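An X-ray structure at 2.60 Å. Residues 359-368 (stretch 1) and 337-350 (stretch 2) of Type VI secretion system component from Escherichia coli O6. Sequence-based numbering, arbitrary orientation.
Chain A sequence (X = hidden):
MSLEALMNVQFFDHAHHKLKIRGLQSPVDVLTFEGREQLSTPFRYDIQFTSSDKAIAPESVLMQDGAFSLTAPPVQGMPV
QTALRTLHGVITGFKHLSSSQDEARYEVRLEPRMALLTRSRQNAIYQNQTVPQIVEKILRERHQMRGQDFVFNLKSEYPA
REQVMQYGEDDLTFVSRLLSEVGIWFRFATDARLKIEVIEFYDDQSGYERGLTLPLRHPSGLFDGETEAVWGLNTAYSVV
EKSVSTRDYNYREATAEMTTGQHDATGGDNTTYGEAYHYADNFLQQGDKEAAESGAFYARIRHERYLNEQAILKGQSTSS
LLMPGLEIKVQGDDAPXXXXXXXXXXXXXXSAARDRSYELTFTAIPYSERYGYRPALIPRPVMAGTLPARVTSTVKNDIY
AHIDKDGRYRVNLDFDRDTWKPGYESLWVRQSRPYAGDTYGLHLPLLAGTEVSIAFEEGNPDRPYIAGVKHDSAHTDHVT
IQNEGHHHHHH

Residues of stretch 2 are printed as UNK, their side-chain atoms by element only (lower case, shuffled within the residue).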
# COMPACT_ATOMS: atom_id res chain seq x y z
N GLU A 359 1.87 -19.70 25.46
CA GLU A 359 0.69 -18.86 25.50
C GLU A 359 0.27 -18.56 24.07
O GLU A 359 1.12 -18.37 23.20
CB GLU A 359 1.03 -17.55 26.23
CG GLU A 359 -0.16 -16.66 26.53
CD GLU A 359 0.15 -15.63 27.59
OE1 GLU A 359 -0.61 -14.66 27.71
OE2 GLU A 359 1.16 -15.81 28.32
N LEU A 360 -1.04 -18.54 23.82
CA LEU A 360 -1.53 -18.12 22.51
C LEU A 360 -2.69 -17.14 22.58
O LEU A 360 -3.53 -17.25 23.45
CB LEU A 360 -1.87 -19.32 21.60
CG LEU A 360 -3.01 -20.35 21.59
CD1 LEU A 360 -2.88 -21.28 22.76
CD2 LEU A 360 -4.44 -19.77 21.51
N THR A 361 -2.73 -16.17 21.67
CA THR A 361 -3.94 -15.37 21.48
C THR A 361 -4.70 -15.97 20.28
O THR A 361 -4.07 -16.37 19.30
CB THR A 361 -3.63 -13.89 21.21
OG1 THR A 361 -2.99 -13.76 19.93
CG2 THR A 361 -2.68 -13.31 22.26
N PHE A 362 -6.03 -16.06 20.35
CA PHE A 362 -6.78 -16.56 19.22
C PHE A 362 -7.82 -15.58 18.68
O PHE A 362 -8.37 -14.80 19.43
CB PHE A 362 -7.43 -17.91 19.53
CG PHE A 362 -8.53 -17.86 20.56
CD1 PHE A 362 -9.86 -17.62 20.20
CD2 PHE A 362 -8.25 -18.12 21.90
CE1 PHE A 362 -10.88 -17.61 21.16
CE2 PHE A 362 -9.26 -18.12 22.86
CZ PHE A 362 -10.58 -17.86 22.49
N THR A 363 -8.08 -15.61 17.38
CA THR A 363 -9.26 -14.93 16.82
C THR A 363 -10.27 -16.03 16.53
O THR A 363 -9.88 -17.19 16.43
CB THR A 363 -8.97 -14.10 15.55
OG1 THR A 363 -8.47 -14.97 14.52
CG2 THR A 363 -7.93 -13.03 15.82
N ALA A 364 -11.54 -15.67 16.43
CA ALA A 364 -12.60 -16.66 16.28
C ALA A 364 -13.91 -16.05 15.77
O ALA A 364 -14.07 -14.83 15.73
CB ALA A 364 -12.85 -17.38 17.61
N ILE A 365 -14.84 -16.91 15.38
CA ILE A 365 -16.17 -16.44 14.97
C ILE A 365 -17.17 -17.35 15.67
O ILE A 365 -16.82 -18.49 16.01
CB ILE A 365 -16.40 -16.44 13.38
CG1 ILE A 365 -16.36 -17.86 12.79
CG2 ILE A 365 -15.46 -15.46 12.65
CD1 ILE A 365 -17.03 -17.98 11.44
N PRO A 366 -18.40 -16.86 15.94
CA PRO A 366 -19.40 -17.70 16.58
C PRO A 366 -19.78 -18.88 15.71
O PRO A 366 -19.72 -18.77 14.48
CB PRO A 366 -20.62 -16.79 16.68
CG PRO A 366 -20.11 -15.41 16.53
CD PRO A 366 -18.89 -15.49 15.69
N TYR A 367 -20.15 -20.00 16.33
CA TYR A 367 -20.85 -21.06 15.63
C TYR A 367 -22.24 -20.53 15.27
O TYR A 367 -22.85 -19.78 16.03
CB TYR A 367 -20.97 -22.30 16.50
CG TYR A 367 -21.32 -23.55 15.73
CD1 TYR A 367 -20.31 -24.32 15.16
CD2 TYR A 367 -22.64 -23.98 15.57
CE1 TYR A 367 -20.60 -25.48 14.45
CE2 TYR A 367 -22.95 -25.14 14.85
CZ TYR A 367 -21.91 -25.88 14.29
OH TYR A 367 -22.15 -27.04 13.56
N SER A 368 -22.73 -20.92 14.10
CA SER A 368 -24.06 -20.56 13.66
C SER A 368 -24.51 -21.63 12.70
O SER A 368 -23.68 -22.34 12.13
CB SER A 368 -24.05 -19.20 12.95
OG SER A 368 -25.36 -18.75 12.67
N UNK A 337 -21.82 -14.62 26.28
CA UNK A 337 -22.79 -15.62 25.80
C UNK A 337 -22.33 -16.44 24.60
O UNK A 337 -22.56 -17.65 24.56
c UNK A 337 -24.14 -14.96 25.52
N UNK A 338 -21.67 -15.77 23.65
CA UNK A 338 -21.18 -16.39 22.41
C UNK A 338 -20.19 -17.52 22.66
O UNK A 338 -20.24 -18.55 21.99
c UNK A 338 -21.53 -14.83 20.46
c UNK A 338 -20.52 -15.37 21.45
c UNK A 338 -19.83 -14.24 22.22
N UNK A 339 -19.30 -17.32 23.63
CA UNK A 339 -18.28 -18.30 23.98
C UNK A 339 -18.86 -19.54 24.65
O UNK A 339 -18.23 -20.60 24.67
c UNK A 339 -16.41 -16.61 24.29
c UNK A 339 -14.51 -15.92 22.99
c UNK A 339 -17.24 -17.69 24.91
c UNK A 339 -15.29 -16.92 23.54
c UNK A 339 -15.93 -14.25 23.98
c UNK A 339 -14.83 -14.58 23.21
c UNK A 339 -16.72 -15.27 24.52
N UNK A 340 -20.05 -19.40 25.23
CA UNK A 340 -20.73 -20.55 25.82
C UNK A 340 -21.47 -21.35 24.74
O UNK A 340 -21.58 -22.58 24.85
n UNK A 340 -23.03 -18.96 29.36
c UNK A 340 -23.25 -17.69 29.66
n UNK A 340 -22.26 -16.92 30.11
c UNK A 340 -20.90 -19.55 28.19
c UNK A 340 -21.73 -19.63 29.49
c UNK A 340 -21.65 -20.12 26.96
n UNK A 340 -24.46 -17.17 29.50
N UNK A 341 -21.96 -20.66 23.70
CA UNK A 341 -22.61 -21.31 22.55
C UNK A 341 -21.65 -22.20 21.76
O UNK A 341 -22.04 -23.27 21.29
c UNK A 341 -23.19 -20.28 21.57
c UNK A 341 -26.24 -18.54 23.16
c UNK A 341 -25.44 -19.68 22.57
n UNK A 341 -27.59 -19.00 23.57
c UNK A 341 -24.07 -19.19 22.16
N UNK A 342 -20.41 -21.75 21.61
CA UNK A 342 -19.44 -22.44 20.76
C UNK A 342 -18.84 -21.47 19.76
O UNK A 342 -19.54 -20.68 19.13
N UNK A 343 -17.52 -21.49 19.63
CA UNK A 343 -16.85 -20.59 18.70
C UNK A 343 -15.90 -21.36 17.80
O UNK A 343 -15.36 -22.39 18.20
c UNK A 343 -14.78 -19.89 20.07
c UNK A 343 -16.97 -18.73 20.43
c UNK A 343 -16.08 -19.42 19.41
N UNK A 344 -15.73 -20.88 16.57
CA UNK A 344 -14.85 -21.54 15.62
C UNK A 344 -13.59 -20.73 15.55
O UNK A 344 -13.64 -19.55 15.24
c UNK A 344 -14.84 -22.31 13.04
c UNK A 344 -14.00 -21.37 12.18
c UNK A 344 -15.51 -21.60 14.24
c UNK A 344 -14.06 -23.58 13.44
N UNK A 345 -12.47 -21.38 15.83
CA UNK A 345 -11.18 -20.72 15.80
C UNK A 345 -10.74 -20.50 14.37
O UNK A 345 -10.60 -21.46 13.61
c UNK A 345 -8.75 -20.82 16.49
c UNK A 345 -10.55 -22.04 17.87
c UNK A 345 -10.09 -21.57 16.48
c UNK A 345 -10.76 -20.92 18.90
N UNK A 346 -10.54 -19.23 14.01
CA UNK A 346 -10.07 -18.86 12.69
C UNK A 346 -8.58 -18.60 12.66
O UNK A 346 -7.97 -18.66 11.59
c UNK A 346 -10.79 -17.61 12.16
c UNK A 346 -12.29 -17.84 12.12
o UNK A 346 -10.49 -16.49 13.01
N UNK A 347 -7.98 -18.28 13.81
CA UNK A 347 -6.57 -17.90 13.83
C UNK A 347 -5.97 -17.98 15.22
O UNK A 347 -6.68 -17.83 16.20
N UNK A 348 -4.66 -18.27 15.31
CA UNK A 348 -3.90 -18.18 16.56
C UNK A 348 -2.53 -17.52 16.36
O UNK A 348 -1.88 -17.71 15.33
c UNK A 348 -2.86 -20.49 16.43
c UNK A 348 -5.01 -20.23 17.63
c UNK A 348 -3.69 -19.55 17.27
N UNK A 349 -2.11 -16.71 17.32
CA UNK A 349 -0.71 -16.27 17.40
C UNK A 349 -0.11 -16.99 18.61
O UNK A 349 -0.80 -17.27 19.57
o UNK A 349 -1.24 -14.18 16.32
c UNK A 349 0.83 -14.25 17.50
c UNK A 349 -0.61 -14.74 17.48
N UNK A 350 1.17 -17.32 18.56
CA UNK A 350 1.65 -18.43 19.36
C UNK A 350 3.07 -18.15 19.82
O UNK A 350 3.86 -17.60 19.05
c UNK A 350 1.47 -19.71 18.51
o UNK A 350 0.31 -20.42 18.96
c UNK A 350 2.61 -20.61 18.58
O HOH W 1 -4.37 -14.29 16.99

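Position 337 has a single side-chain carbon and is out of reach of stretch 1: A337. At 338 one carbon carries two more, and one of these lies 4.2 Å from P366 CG; this is V338, touching through CG1. Position 339 has one carbon followed by a six-carbon ring with no oxygen, hence F339; its CE1, at the ring edge, is 4.4 Å from F362 CE1. Three carbons, a nitrogen and a carbon bearing two further nitrogens identify 340 as R340, which makes no contact. Four carbons in a row ending in nitrogen make 341 K341, whose end leads away from stretch 1.

Position 342 has no side-chain atoms and is G342. Its phi of 126° and psi of 133° would jam a CB against the preceding carbonyl oxygen, so the backbone itself calls for glycine as the chain leaves the helix. Its O accepts a hydrogen bond from Y367 N (2.9 Å).

Position 343 again shows one carbon carrying two; it is V343, whose CG2 lies 4.0 Å from A364 CB. Four carbons forked at the second mark 344 as L344, its CB 4.1 Å from I365 CG1. At 345 the four carbons fork at the first, one arm being two carbons long: I345, whose CD1 reaches to 3.7 Å from F362 CD1. Position 346 has one carbon carrying an oxygen and a carbon, giving T346; its OG1 is hydrogen-bonded to T363 OG1 at 2.9 Å.

No side-chain atoms appear at 347, which is G347; an ideal CB here would clash with T363 OG1 at 2.8 Å. Position 348 has one carbon bearing two carbons and is V348, with CG1 3.9 Å from both L360 CD2 and F362 CB. At 349 and 350 a carbon carries one oxygen and one carbon, the pattern of threonine. T349 CB lies 3.6 Å from T361 OG1, and T350 OG1 is 3.6 Å from L360 CB.

The contact is an antiparallel strand pair. L344 and I365 exchange backbone hydrogen bonds, N to O at 2.7 Å from L344 and 2.9 Å from I365. Farther along, T349 N donates to T361 O (2.8 Å). Between T363 and A364 the register slips by one, a beta bulge in which T363 O accepts from T346 N (3.2 Å) and, weakly, from G347 N (3.4 Å). L360, F362 and A364 share one face with I345, V348 and T350, where mainly apolar packing reinforces the backbone ladder.

Stretch 2, residues 337-350: AVFRKGVLITGVTT
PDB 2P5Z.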